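Local coordinates for protein beta-hydroxyacid dehydrogenase, 3-hydroxyisobutyrate dehydrogenase (PDB 6GRL) that is an S-selective imine reductase connected with reductive amination, and probably binds NADP(H) as the cofactor of its reaction, at residues S263-E266 / V270-V273; G245-L248 / V253-A256; G193-I198 / A272-E277; D283-I286 / G292-F295; G29-A34 / G134-D139. One frame throughout, in Å; residues are numbered along the deposited sequence. Where two conformers were deposited one is given.

Contact 1: S263-E266 / V270-V273; sequences SHRE and VEAV
R265 and E271 meet where helix 251-267 gives way to a loop, and the tight part of their contact is built round a backbone oxygen. R265 NE donates to E271 O at 2.6 Å along a nearly straight line (170°), and the bond lies in both the carbonyl plane and the guanidinium plane. With CG between its backbone N and carbonyl carbon (chi1 64°) and an extended chi2, the arginine carries CD to 3.7 Å from A272 CB, a buried methyl; the bend at chi3 then turns NE to E271 O. On the backbone, V270 N bonds to R265 O at 3.0 Å and draws the chain back on itself. The result is a helix-loop-helix connection: A272 is the N-cap of helix 273-287, and V273 N of its first turn gives its hydrogen to E271 OE1 at 3.0 Å, from above the carboxylate plane. A leucine in place of R265 would probably leave E271 O without its side-chain donor and the E271 carboxylate without this cation. Looser contacts lie outward. The salt bridge of R265 NH1 to E271 OE2, 3.0 Å long, is weak as a hydrogen bond (128°), its two planar groups standing almost at right angles. E266 OE2 only brushes A272 CB; its stronger partner is R276, in a salt bridge.

Contact 2: G245-L248 / V253-A256; sequences GPDL and VQAA
D247, in the loop before helix 251-267, meets Q254 in the first turn of that helix, and one weak hydrogen bond joins them. Q254 NE2 reaches D247 OD1 at 3.3 Å; the two side chains cross at about a right angle, with the amide turned 52° from the carboxylate. The stronger partner of that NH2 group is the carbonyl of G249, in the same loop. Within the loop D247 OD1 is gripped more firmly, accepting from L248 N at 2.6 Å through its anti lone pair. F295 N probably donates to OD1 too, and S296 N donates to OD2, so a second loop closes on the same carboxylate.

Van der Waals contact accompanies these bonds, and the larger cover of Q254 comes from L248. Q254 runs extended from the helix, and its amide passes beside L248, with NE2 3.5 Å from L248 CB. L248 O also lies 3.1 Å from Q254 NE2, but the angle is too poor for a bond. Backbone shape plays its part, for P246 sits at the centre of an inverse gamma turn just before the aspartate. On the helix side, the buried Q254 also packs on M282 of helix 273-287.

Chemically, D247 is a carboxylate that takes backbone N-H groups and a neutral amide as donors, and these would be expected to stabilise the negative charge and favour the ionised form.

Contact 3: G193-I198 / A272-E277; sequences GYELLI and AVRMRE
The helices that carry E195 and R274 stand well apart: the CA atoms of E195 and R274 lie 10.1 Å from each other, the nearest pair of the two segments, so long side chains alone must bridge the gap between helix 181-209 and helix 273-287. Both fold as they reach across. E195 bends at chi2 (-80°), which turns its carboxylate toward R274, while R274 turns at chi2 and then extends, bringing its guanidinium edge forward; the two side chains cross at about a right angle.

Where they meet, the flat groups are almost coplanar, 17° apart. R274 NH2 donates to E195 OE1 at 3.0 Å in a nearly straight salt bridge (171°), and the oxygen is met on its syn side, close to the guanidinium plane. The other oxygen, E195 OE2, lies a little farther off, 3.4 Å from R274 NH2, so the grip is single rather than forked. A water completes it: it donates to E195 OE1 at 2.7 Å and accepts from R274 NE at 2.8 Å, closing a small ring in which the acid is held once directly and once through the solvent.

At the other end of the guanidinium, R274 NH1 lies 2.7 Å from E277 OE1, three residues on in the same helix. That salt bridge is weak as a hydrogen bond, and it applies to one of two conformers of E277, so it is less certain than the first.

Acid, arginine and acid in a row make a surface salt-bridge network on an all-helical domain, with one arm, E195-R274, joining two helices and the other, R274-E277, an i to i+3 pair within helix 273-287.

Contact 4: D283-I286 / G292-F295; sequences DQRI and GQGF
A side-on grip of one amide oxygen by an arginine joins R285, near the end of helix 273-287, to Q293 in the loop that follows it. Two nitrogens share the oxygen. R285 NH2 donates to Q293 OE1 at 2.8 Å, in the carbonyl plane and on a lone pair, with an N-H...O angle of 152°. R285 NE reaches the same Q293 OE1 at 3.2 Å, more bent and tilted somewhat out of that plane. Both bonds leave the guanidinium at its edge, so OE1 sits in the notch between NE and NH2, while the amide itself is turned 36° against the guanidinium.

The torsions bring the two groups together: R285 starts with CG opposite its backbone N (chi1 -170°) and bends at chi2, whereas Q293 runs out extended. With OE1 held twice, the amide is unlikely to flip, and Q293 NE2 is kept farther off, 3.9 Å from R285 NH2. Losing the guanidinium to an alanine here would probably take both donors from Q293 OE1 and leave the amide free to turn, with one tie of the loop to the helix gone.

Several neighbouring elements border the pair. R285 also touches L251 on helix 251-267, H290 in the intervening loop, and E300 and L301 of helix 299-302, while Q293 leans on Y244 in the loop between helices 229-241 and 251-267.

Contact 5: G29-A34 / G134-D139; sequences GDMGSA and GKIMGD
M31 and I136 reach toward each other tip to tip, and this apolar meeting is the heart of the contact. M31 CG lies 3.8 Å from I136 CD1, and M31 SD 4.0 Å from the same methyl. The chain goes on past SD, and M31 CE comes 3.9 Å from I136 CG2 and 3.5 Å from G138 O. With CG trans to the backbone N (chi1 -172°), the methionine heads for the strand, and the bends at chi2 and chi3 set SD near CD1 and carry CE to CG2 and on to the carbonyl beyond.

The next shell completes the surroundings. M31 is touched as well by C83, P140 and V143, all from loops, and I136 packs on L150 of the adjoining strand 149-154. G138 takes backbone angles that a side chain would jam against the preceding carbonyl, so a glycine suits this bend, which sets its carbonyl oxygen against the methionine methyl.

Farther out, the backbones set both partners. Strand 130-137 is fixed between its neighbours by backbone bonds of G134 with N108, K135 with S151 and M137 with S149. On the helix side G29 is the N-cap of helix 30-41, and S33 N bonds to G29 O at 2.8 Å in the opening turn.

The turn after strand 23-26 and the start of helix 30-41 carry G27, G29 and G32, which fit the GxGxxG pattern of a Rossmann fold. M31 stands inside the pattern, in a strand-turn-helix consistent with NADP(H) binding, and meets the sheet through strand 130-137, which lies beside and parallel to strand 105-108.

Four of the contacts gather in the C-terminal helical domain and one in the N-terminal Rossmann-type domain, the probable cofactor-binding part. Contacts 1 and 3 share A272 and V273 and touch through E266 OE2 and R276 NE, 2.6 Å apart in a salt bridge, so the start of helix 273-287 faces helix 181-209 and helix 251-267 at once. Contacts 2 and 4, centres about 7 Å apart, meet where D247 OD1 lies 2.9 Å from F295 N, probably a hydrogen bond. Contact 5, at the Rossmann turn, has its centre about 30 Å from that of contact 3 and about 43 Å from that of contact 4. The structure is an apo form, so no bound cofactor relates the two groups.

Contact 1: S263-E266 / V270-V273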
loop_
_atom_site.group_PDB
_atom_site.type_symbol
_atom_site.label_atom_id
_atom_site.label_comp_id
_atom_site.label_asym_id
_atom_site.label_seq_id
_atom_site.Cartn_x
_atom_site.Cartn_y
_atom_site.Cartn_z
ATOM N N SER A 263 20.853 -28.440 -0.189
ATOM C CA SER A 263 21.110 -29.807 0.252
ATOM C C SER A 263 20.651 -30.021 1.689
ATOM O O SER A 263 20.083 -31.068 2.017
ATOM C CB SER A 263 22.597 -30.130 0.107
ATOM O OG SER A 263 22.879 -31.445 0.551
ATOM N N HIS A 264 20.873 -29.032 2.559
ATOM C CA HIS A 264 20.542 -29.206 3.971
ATOM C C HIS A 264 19.034 -29.273 4.187
ATOM O O HIS A 264 18.534 -30.193 4.844
ATOM C CB HIS A 264 21.160 -28.079 4.800
ATOM C CG HIS A 264 20.658 -28.026 6.210
ATOM N ND1 HIS A 264 19.991 -26.934 6.722
ATOM C CD2 HIS A 264 20.712 -28.938 7.209
ATOM C CE1 HIS A 264 19.666 -27.172 7.980
ATOM N NE2 HIS A 264 20.090 -28.381 8.300
ATOM N N ARG A 265 18.290 -28.306 3.644
ATOM C CA ARG A 265 16.850 -28.285 3.882
ATOM C C ARG A 265 16.155 -29.456 3.195
ATOM O O ARG A 265 15.195 -30.017 3.735
ATOM C CB ARG A 265 16.251 -26.950 3.432
ATOM C CG ARG A 265 16.337 -26.663 1.943
ATOM C CD ARG A 265 16.170 -25.175 1.675
ATOM N NE ARG A 265 14.797 -24.718 1.880
ATOM C CZ ARG A 265 14.467 -23.621 2.556
ATOM N NH1 ARG A 265 13.192 -23.276 2.686
ATOM N NH2 ARG A 265 15.411 -22.871 3.107
ATOM N N GLU A 266 16.636 -29.855 2.015
ATOM C CA GLU A 266 16.023 -30.985 1.325
ATOM C C GLU A 266 16.325 -32.302 2.028
ATOM O O GLU A 266 15.519 -33.237 1.957
ATOM C CB GLU A 266 16.485 -31.027 -0.132
ATOM C CG GLU A 266 15.802 -29.987 -1.009
ATOM C CD GLU A 266 16.127 -30.146 -2.482
ATOM O OE1 GLU A 266 17.081 -30.884 -2.810
ATOM O OE2 GLU A 266 15.424 -29.529 -3.310
ATOM N N VAL A 270 12.244 -30.473 3.692
ATOM C CA VAL A 270 11.651 -29.145 3.592
ATOM C C VAL A 270 11.774 -28.655 2.156
ATOM O O VAL A 270 12.730 -28.980 1.444
ATOM C CB VAL A 270 12.321 -28.179 4.595
ATOM C CG1 VAL A 270 11.763 -26.767 4.461
ATOM C CG2 VAL A 270 12.139 -28.688 6.017
ATOM N N GLU A 271 10.782 -27.878 1.720
ATOM C CA GLU A 271 10.780 -27.303 0.382
ATOM C C GLU A 271 12.022 -26.446 0.150
ATOM O O GLU A 271 12.722 -26.041 1.082
ATOM C CB GLU A 271 9.528 -26.451 0.170
ATOM C CG GLU A 271 9.539 -25.155 0.972
ATOM C CD GLU A 271 10.081 -23.977 0.183
ATOM O OE1 GLU A 271 9.683 -23.806 -0.988
ATOM O OE2 GLU A 271 10.926 -23.237 0.730
ATOM N N ALA A 272 12.276 -26.149 -1.125
ATOM C CA ALA A 272 13.418 -25.325 -1.505
ATOM C C ALA A 272 13.137 -24.614 -2.823
ATOM O O ALA A 272 14.013 -24.507 -3.688
ATOM C CB ALA A 272 14.698 -26.159 -1.607
ATOM N N VAL A 273 11.911 -24.111 -2.985
ATOM C CA VAL A 273 11.506 -23.526 -4.261
ATOM C C VAL A 273 12.292 -22.250 -4.543
ATOM O O VAL A 273 12.868 -22.085 -5.625
ATOM C CB VAL A 273 9.988 -23.271 -4.276
ATOM C CG1 VAL A 273 9.606 -22.410 -5.471
ATOM C CG2 VAL A 273 9.234 -24.592 -4.305
#

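Contact 2: G245-L248 / V253-A256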
loop_
_atom_site.group_PDB
_atom_site.type_symbol
_atom_site.label_atom_id
_atom_site.label_comp_id
_atom_site.label_asym_id
_atom_site.label_seq_id
_atom_site.Cartn_x
_atom_site.Cartn_y
_atom_site.Cartn_z
ATOM N N GLY A 245 28.200 -4.922 -7.935
ATOM C CA GLY A 245 29.378 -5.400 -7.252
ATOM C C GLY A 245 29.045 -6.500 -6.265
ATOM O O GLY A 245 27.876 -6.811 -6.021
ATOM N N PRO A 246 30.073 -7.115 -5.677
ATOM C CA PRO A 246 29.833 -8.204 -4.719
ATOM C C PRO A 246 29.210 -7.710 -3.422
ATOM O O PRO A 246 29.922 -7.413 -2.458
ATOM C CB PRO A 246 31.235 -8.781 -4.487
ATOM C CG PRO A 246 32.162 -7.649 -4.783
ATOM C CD PRO A 246 31.509 -6.846 -5.873
ATOM N N ASP A 247 27.878 -7.625 -3.390
ATOM C CA ASP A 247 27.190 -7.130 -2.201
ATOM C C ASP A 247 27.351 -8.094 -1.030
ATOM O O ASP A 247 27.934 -7.744 0.002
ATOM C CB ASP A 247 25.711 -6.887 -2.513
ATOM C CG ASP A 247 25.134 -7.919 -3.465
ATOM O OD1 ASP A 247 25.510 -9.104 -3.364
ATOM O OD2 ASP A 247 24.300 -7.542 -4.315
ATOM N N LEU A 248 26.834 -9.313 -1.170
ATOM C CA LEU A 248 27.025 -10.373 -0.182
ATOM C C LEU A 248 28.116 -11.340 -0.615
ATOM O O LEU A 248 27.964 -12.561 -0.507
ATOM C CB LEU A 248 25.716 -11.116 0.063
ATOM C CG LEU A 248 24.506 -10.262 0.446
ATOM C CD1 LEU A 248 23.270 -11.132 0.566
ATOM C CD2 LEU A 248 24.766 -9.508 1.740
ATOM N N VAL A 253 30.860 -17.234 -4.860
ATOM C CA VAL A 253 30.819 -17.646 -3.460
ATOM C C VAL A 253 29.383 -17.904 -3.021
ATOM O O VAL A 253 29.100 -18.883 -2.318
ATOM C CB VAL A 253 31.503 -16.586 -2.577
ATOM C CG1 VAL A 253 31.243 -16.863 -1.104
ATOM C CG2 VAL A 253 32.998 -16.545 -2.860
ATOM N N GLN A 254 28.451 -17.040 -3.434
ATOM C CA GLN A 254 27.062 -17.206 -3.020
ATOM C C GLN A 254 26.443 -18.456 -3.634
ATOM O O GLN A 254 25.644 -19.140 -2.983
ATOM C CB GLN A 254 26.246 -15.968 -3.395
ATOM C CG GLN A 254 26.848 -14.647 -2.942
ATOM C CD GLN A 254 25.873 -13.488 -3.058
ATOM O OE1 GLN A 254 24.656 -13.676 -3.025
ATOM N NE2 GLN A 254 26.407 -12.281 -3.210
ATOM N N ALA A 255 26.792 -18.768 -4.886
ATOM C CA ALA A 255 26.203 -19.929 -5.546
ATOM C C ALA A 255 26.602 -21.223 -4.848
ATOM O O ALA A 255 25.769 -22.117 -4.660
ATOM C CB ALA A 255 26.609 -19.964 -7.018
ATOM N N ALA A 256 27.873 -21.341 -4.458
ATOM C CA ALA A 256 28.306 -22.516 -3.708
ATOM C C ALA A 256 27.585 -22.605 -2.369
ATOM O O ALA A 256 27.260 -23.702 -1.900
ATOM C CB ALA A 256 29.821 -22.482 -3.504
#

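Contact 3: G193-I198 / A272-E277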
loop_
_atom_site.group_PDB
_atom_site.type_symbol
_atom_site.label_atom_id
_atom_site.label_comp_id
_atom_site.label_asym_id
_atom_site.label_seq_id
_atom_site.Cartn_x
_atom_site.Cartn_y
_atom_site.Cartn_z
ATOM N N GLY A 193 5.869 -7.992 1.633
ATOM C CA GLY A 193 5.682 -8.505 2.978
ATOM C C GLY A 193 5.339 -9.981 2.995
ATOM O O GLY A 193 5.835 -10.733 3.838
ATOM N N TYR A 194 4.494 -10.420 2.060
ATOM C CA TYR A 194 4.136 -11.831 2.008
ATOM C C TYR A 194 5.289 -12.687 1.499
ATOM O O TYR A 194 5.409 -13.851 1.897
ATOM C CB TYR A 194 2.889 -12.032 1.147
ATOM C CG TYR A 194 1.596 -11.762 1.886
ATOM C CD1 TYR A 194 1.242 -12.509 3.004
ATOM C CD2 TYR A 194 0.727 -10.762 1.465
ATOM C CE1 TYR A 194 0.061 -12.267 3.682
ATOM C CE2 TYR A 194 -0.454 -10.513 2.137
ATOM C CZ TYR A 194 -0.783 -11.267 3.244
ATOM O OH TYR A 194 -1.960 -11.018 3.912
ATOM N N GLU A 195 6.139 -12.140 0.621
ATOM C CA GLU A 195 7.373 -12.836 0.257
ATOM C C GLU A 195 8.221 -13.102 1.496
ATOM O O GLU A 195 8.732 -14.211 1.692
ATOM C CB GLU A 195 8.175 -12.017 -0.757
ATOM C CG GLU A 195 7.468 -11.681 -2.062
ATOM C CD GLU A 195 7.474 -12.818 -3.066
ATOM O OE1 GLU A 195 8.139 -13.844 -2.816
ATOM O OE2 GLU A 195 6.818 -12.673 -4.121
ATOM N N LEU A 196 8.381 -12.080 2.339
ATOM C CA LEU A 196 9.141 -12.225 3.576
ATOM C C LEU A 196 8.480 -13.227 4.513
ATOM O O LEU A 196 9.159 -14.062 5.124
ATOM C CB LEU A 196 9.271 -10.858 4.253
ATOM C CG LEU A 196 10.119 -10.647 5.511
ATOM C CD1 LEU A 196 10.583 -9.202 5.569
ATOM C CD2 LEU A 196 9.353 -10.994 6.778
ATOM N N LEU A 197 7.153 -13.162 4.636
ATOM C CA LEU A 197 6.464 -13.945 5.656
ATOM C C LEU A 197 6.418 -15.425 5.297
ATOM O O LEU A 197 6.553 -16.283 6.178
ATOM C CB LEU A 197 5.055 -13.395 5.871
ATOM C CG LEU A 197 4.964 -12.058 6.609
ATOM C CD1 LEU A 197 3.559 -11.492 6.507
ATOM C CD2 LEU A 197 5.383 -12.205 8.061
ATOM N N ILE A 198 6.226 -15.754 4.018
ATOM C CA ILE A 198 6.198 -17.163 3.636
ATOM C C ILE A 198 7.603 -17.755 3.680
ATOM O O ILE A 198 7.790 -18.915 4.065
ATOM C CB ILE A 198 5.531 -17.350 2.259
ATOM C CG1 ILE A 198 5.289 -18.837 1.982
ATOM C CG2 ILE A 198 6.365 -16.737 1.142
ATOM C CD1 ILE A 198 4.399 -19.517 3.003
ATOM N N ALA A 272 12.276 -26.149 -1.125
ATOM C CA ALA A 272 13.418 -25.325 -1.505
ATOM C C ALA A 272 13.137 -24.614 -2.823
ATOM O O ALA A 272 14.013 -24.507 -3.688
ATOM C CB ALA A 272 14.698 -26.159 -1.607
ATOM N N VAL A 273 11.911 -24.111 -2.985
ATOM C CA VAL A 273 11.506 -23.526 -4.261
ATOM C C VAL A 273 12.292 -22.250 -4.543
ATOM O O VAL A 273 12.868 -22.085 -5.625
ATOM C CB VAL A 273 9.988 -23.271 -4.276
ATOM C CG1 VAL A 273 9.606 -22.410 -5.471
ATOM C CG2 VAL A 273 9.234 -24.592 -4.305
ATOM N N ARG A 274 12.328 -21.327 -3.579
ATOM C CA ARG A 274 13.046 -20.074 -3.798
ATOM C C ARG A 274 14.555 -20.285 -3.781
ATOM O O ARG A 274 15.286 -19.630 -4.532
ATOM C CB ARG A 274 12.641 -19.038 -2.749
ATOM C CG ARG A 274 11.314 -18.341 -3.023
ATOM C CD ARG A 274 11.272 -17.682 -4.397
ATOM N NE ARG A 274 10.311 -16.582 -4.424
ATOM C CZ ARG A 274 9.599 -16.228 -5.489
ATOM N NH1 ARG A 274 9.727 -16.889 -6.631
ATOM N NH2 ARG A 274 8.747 -15.215 -5.408
ATOM N N MET A 275 15.043 -21.190 -2.929
ATOM C CA MET A 275 16.482 -21.432 -2.870
ATOM C C MET A 275 16.992 -22.024 -4.178
ATOM O O MET A 275 18.043 -21.615 -4.684
ATOM C CB MET A 275 16.814 -22.345 -1.689
ATOM C CG MET A 275 16.400 -21.777 -0.334
ATOM S SD MET A 275 17.214 -20.218 0.085
ATOM C CE MET A 275 15.922 -19.027 -0.270
ATOM N N ARG A 276 16.254 -22.980 -4.747
ATOM C CA ARG A 276 16.633 -23.529 -6.046
ATOM C C ARG A 276 16.494 -22.492 -7.151
ATOM O O ARG A 276 17.290 -22.483 -8.097
ATOM C CB ARG A 276 15.790 -24.763 -6.367
ATOM C CG ARG A 276 16.243 -26.018 -5.642
ATOM C CD ARG A 276 15.540 -27.260 -6.166
ATOM N NE ARG A 276 16.125 -28.480 -5.614
ATOM C CZ ARG A 276 17.137 -29.145 -6.166
ATOM N NH1 ARG A 276 17.684 -28.711 -7.294
ATOM N NH2 ARG A 276 17.602 -30.244 -5.590
ATOM N N GLU A 277 15.494 -21.613 -7.054
ATOM C CA GLU A 277 15.334 -20.564 -8.055
ATOM C C GLU A 277 16.502 -19.586 -8.019
ATOM O O GLU A 277 17.022 -19.194 -9.071
ATOM C CB GLU A 277 14.008 -19.833 -7.837
ATOM C CG GLU A 277 13.833 -18.587 -8.689
ATOM C CD GLU A 277 12.688 -17.715 -8.212
ATOM O OE1 GLU A 277 11.541 -18.207 -8.173
ATOM O OE2 GLU A 277 12.934 -16.538 -7.877
HETATM O O HOH W 1 10.443 -14.960 -2.101
#

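Contact 4: D283-I286 / G292-F295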
loop_
_atom_site.group_PDB
_atom_site.type_symbol
_atom_site.label_atom_id
_atom_site.label_comp_id
_atom_site.label_asym_id
_atom_site.label_seq_id
_atom_site.Cartn_x
_atom_site.Cartn_y
_atom_site.Cartn_z
ATOM N N ASP A 283 23.747 -19.326 -11.127
ATOM C CA ASP A 283 24.545 -20.118 -12.055
ATOM C C ASP A 283 24.502 -19.529 -13.460
ATOM O O ASP A 283 25.507 -19.548 -14.179
ATOM C CB ASP A 283 24.059 -21.567 -12.067
ATOM C CG ASP A 283 24.394 -22.306 -10.785
ATOM O OD1 ASP A 283 25.236 -21.808 -10.010
ATOM O OD2 ASP A 283 23.822 -23.393 -10.556
ATOM N N GLN A 284 23.347 -18.997 -13.865
ATOM C CA GLN A 284 23.244 -18.395 -15.190
ATOM C C GLN A 284 24.062 -17.112 -15.280
ATOM O O GLN A 284 24.767 -16.889 -16.271
ATOM C CB GLN A 284 21.778 -18.126 -15.531
ATOM C CG GLN A 284 21.563 -17.572 -16.930
ATOM C CD GLN A 284 22.038 -18.522 -18.013
ATOM O OE1 GLN A 284 21.797 -19.728 -17.946
ATOM N NE2 GLN A 284 22.720 -17.982 -19.017
ATOM N N ARG A 285 23.987 -16.263 -14.252
ATOM C CA ARG A 285 24.752 -15.019 -14.261
ATOM C C ARG A 285 26.250 -15.293 -14.230
ATOM O O ARG A 285 27.033 -14.562 -14.850
ATOM C CB ARG A 285 24.338 -14.142 -13.080
ATOM C CG ARG A 285 24.900 -12.731 -13.123
ATOM C CD ARG A 285 24.197 -11.872 -14.159
ATOM N NE ARG A 285 24.671 -10.491 -14.117
ATOM C CZ ARG A 285 24.388 -9.576 -15.038
ATOM N NH1 ARG A 285 23.633 -9.893 -16.081
ATOM N NH2 ARG A 285 24.864 -8.344 -14.919
ATOM N N ILE A 286 26.670 -16.341 -13.518
ATOM C CA ILE A 286 28.078 -16.726 -13.528
ATOM C C ILE A 286 28.477 -17.248 -14.902
ATOM O O ILE A 286 29.550 -16.914 -15.421
ATOM C CB ILE A 286 28.355 -17.764 -12.425
ATOM C CG1 ILE A 286 28.243 -17.118 -11.044
ATOM C CG2 ILE A 286 29.729 -18.396 -12.612
ATOM C CD1 ILE A 286 28.086 -18.117 -9.921
ATOM N N GLY A 292 31.813 -12.198 -10.812
ATOM C CA GLY A 292 32.336 -11.276 -9.821
ATOM C C GLY A 292 31.341 -10.269 -9.292
ATOM O O GLY A 292 31.665 -9.532 -8.355
ATOM N N GLN A 293 30.142 -10.219 -9.863
ATOM C CA GLN A 293 29.116 -9.288 -9.414
ATOM C C GLN A 293 28.387 -9.882 -8.208
ATOM O O GLN A 293 28.826 -10.868 -7.610
ATOM C CB GLN A 293 28.175 -8.950 -10.567
ATOM C CG GLN A 293 28.827 -8.104 -11.653
ATOM C CD GLN A 293 27.915 -7.859 -12.840
ATOM O OE1 GLN A 293 26.834 -8.437 -12.936
ATOM N NE2 GLN A 293 28.351 -6.998 -13.753
ATOM N N GLY A 294 27.257 -9.286 -7.835
ATOM C CA GLY A 294 26.556 -9.709 -6.639
ATOM C C GLY A 294 25.106 -10.090 -6.854
ATOM O O GLY A 294 24.675 -10.328 -7.987
ATOM N N PHE A 295 24.342 -10.142 -5.760
ATOM C CA PHE A 295 22.959 -10.603 -5.836
ATOM C C PHE A 295 22.087 -9.643 -6.635
ATOM O O PHE A 295 21.198 -10.079 -7.377
ATOM C CB PHE A 295 22.389 -10.787 -4.429
ATOM C CG PHE A 295 21.011 -11.381 -4.413
ATOM C CD1 PHE A 295 20.838 -12.756 -4.394
ATOM C CD2 PHE A 295 19.891 -10.568 -4.429
ATOM C CE1 PHE A 295 19.572 -13.308 -4.384
ATOM C CE2 PHE A 295 18.624 -11.114 -4.424
ATOM C CZ PHE A 295 18.463 -12.484 -4.398
#

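Contact 5: G29-A34 / G134-D139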
loop_
_atom_site.group_PDB
_atom_site.type_symbol
_atom_site.label_atom_id
_atom_site.label_comp_id
_atom_site.label_asym_id
_atom_site.label_seq_id
_atom_site.Cartn_x
_atom_site.Cartn_y
_atom_site.Cartn_z
ATOM N N GLY A 29 -17.680 2.344 7.364
ATOM C CA GLY A 29 -17.052 1.210 7.994
ATOM C C GLY A 29 -16.069 1.688 9.050
ATOM O O GLY A 29 -16.026 2.859 9.426
ATOM N N ASP A 30 -15.252 0.749 9.530
ATOM C CA ASP A 30 -14.285 1.095 10.569
ATOM C C ASP A 30 -13.346 2.203 10.101
ATOM O O ASP A 30 -13.138 3.196 10.807
ATOM C CB ASP A 30 -13.495 -0.145 10.992
ATOM C CG ASP A 30 -14.323 -1.108 11.820
ATOM O OD1 ASP A 30 -15.413 -0.712 12.285
ATOM O OD2 ASP A 30 -13.878 -2.258 12.017
ATOM N N MET A 31 -12.784 2.059 8.899
ATOM C CA MET A 31 -11.869 3.078 8.393
ATOM C C MET A 31 -12.613 4.358 8.029
ATOM O O MET A 31 -12.175 5.461 8.377
ATOM C CB MET A 31 -11.094 2.539 7.189
ATOM C CG MET A 31 -9.978 3.458 6.714
ATOM S SD MET A 31 -8.671 3.689 7.936
ATOM C CE MET A 31 -7.756 2.160 7.751
ATOM N N GLY A 32 -13.740 4.232 7.324
ATOM C CA GLY A 32 -14.489 5.414 6.927
ATOM C C GLY A 32 -14.979 6.226 8.111
ATOM O O GLY A 32 -14.975 7.459 8.074
ATOM N N SER A 33 -15.406 5.547 9.178
ATOM C CA SER A 33 -15.825 6.255 10.384
ATOM C C SER A 33 -14.653 6.979 11.031
ATOM O O SER A 33 -14.804 8.108 11.515
ATOM C CB SER A 33 -16.464 5.283 11.376
ATOM O OG SER A 33 -17.671 4.747 10.863
ATOM N N ALA A 34 -13.477 6.346 11.051
ATOM C CA ALA A 34 -12.299 6.988 11.626
ATOM C C ALA A 34 -11.874 8.198 10.805
ATOM O O ALA A 34 -11.420 9.205 11.360
ATOM C CB ALA A 34 -11.153 5.983 11.735
ATOM N N GLY A 134 -6.008 7.266 -3.153
ATOM C CA GLY A 134 -5.212 7.115 -1.954
ATOM C C GLY A 134 -5.291 5.705 -1.404
ATOM O O GLY A 134 -6.297 5.013 -1.551
ATOM N N LYS A 135 -4.201 5.290 -0.764
ATOM C CA LYS A 135 -4.121 3.991 -0.107
ATOM C C LYS A 135 -3.565 4.184 1.295
ATOM O O LYS A 135 -2.572 4.897 1.480
ATOM C CB LYS A 135 -3.253 3.015 -0.909
ATOM C CG LYS A 135 -3.820 2.688 -2.286
ATOM C CD LYS A 135 -5.090 1.853 -2.179
ATOM C CE LYS A 135 -5.808 1.745 -3.517
ATOM N NZ LYS A 135 -6.689 2.920 -3.786
ATOM N N ILE A 136 -4.200 3.546 2.275
ATOM C CA ILE A 136 -3.923 3.781 3.689
ATOM C C ILE A 136 -3.104 2.627 4.248
ATOM O O ILE A 136 -3.439 1.454 4.037
ATOM C CB ILE A 136 -5.227 3.959 4.486
ATOM C CG1 ILE A 136 -6.025 5.147 3.946
ATOM C CG2 ILE A 136 -4.928 4.135 5.970
ATOM C CD1 ILE A 136 -7.441 5.219 4.478
ATOM N N MET A 137 -2.035 2.960 4.968
ATOM C CA MET A 137 -1.263 1.999 5.747
ATOM C C MET A 137 -1.492 2.315 7.220
ATOM O O MET A 137 -1.097 3.384 7.699
ATOM C CB MET A 137 0.221 2.063 5.396
ATOM C CG MET A 137 0.507 2.218 3.913
ATOM S SD MET A 137 1.872 1.176 3.364
ATOM C CE MET A 137 1.175 -0.454 3.619
ATOM N N GLY A 138 -2.131 1.395 7.932
ATOM C CA GLY A 138 -2.419 1.567 9.339
ATOM C C GLY A 138 -3.841 1.176 9.670
ATOM O O GLY A 138 -4.653 0.861 8.803
ATOM N N ASP A 139 -4.141 1.212 10.976
ATOM C CA ASP A 139 -5.418 0.795 11.531
ATOM C C ASP A 139 -6.315 1.999 11.794
ATOM O O ASP A 139 -5.826 3.096 12.083
ATOM C CB ASP A 139 -5.206 0.019 12.834
ATOM C CG ASP A 139 -4.405 -1.249 12.626
ATOM O OD1 ASP A 139 -4.483 -1.823 11.520
ATOM O OD2 ASP A 139 -3.694 -1.667 13.565
#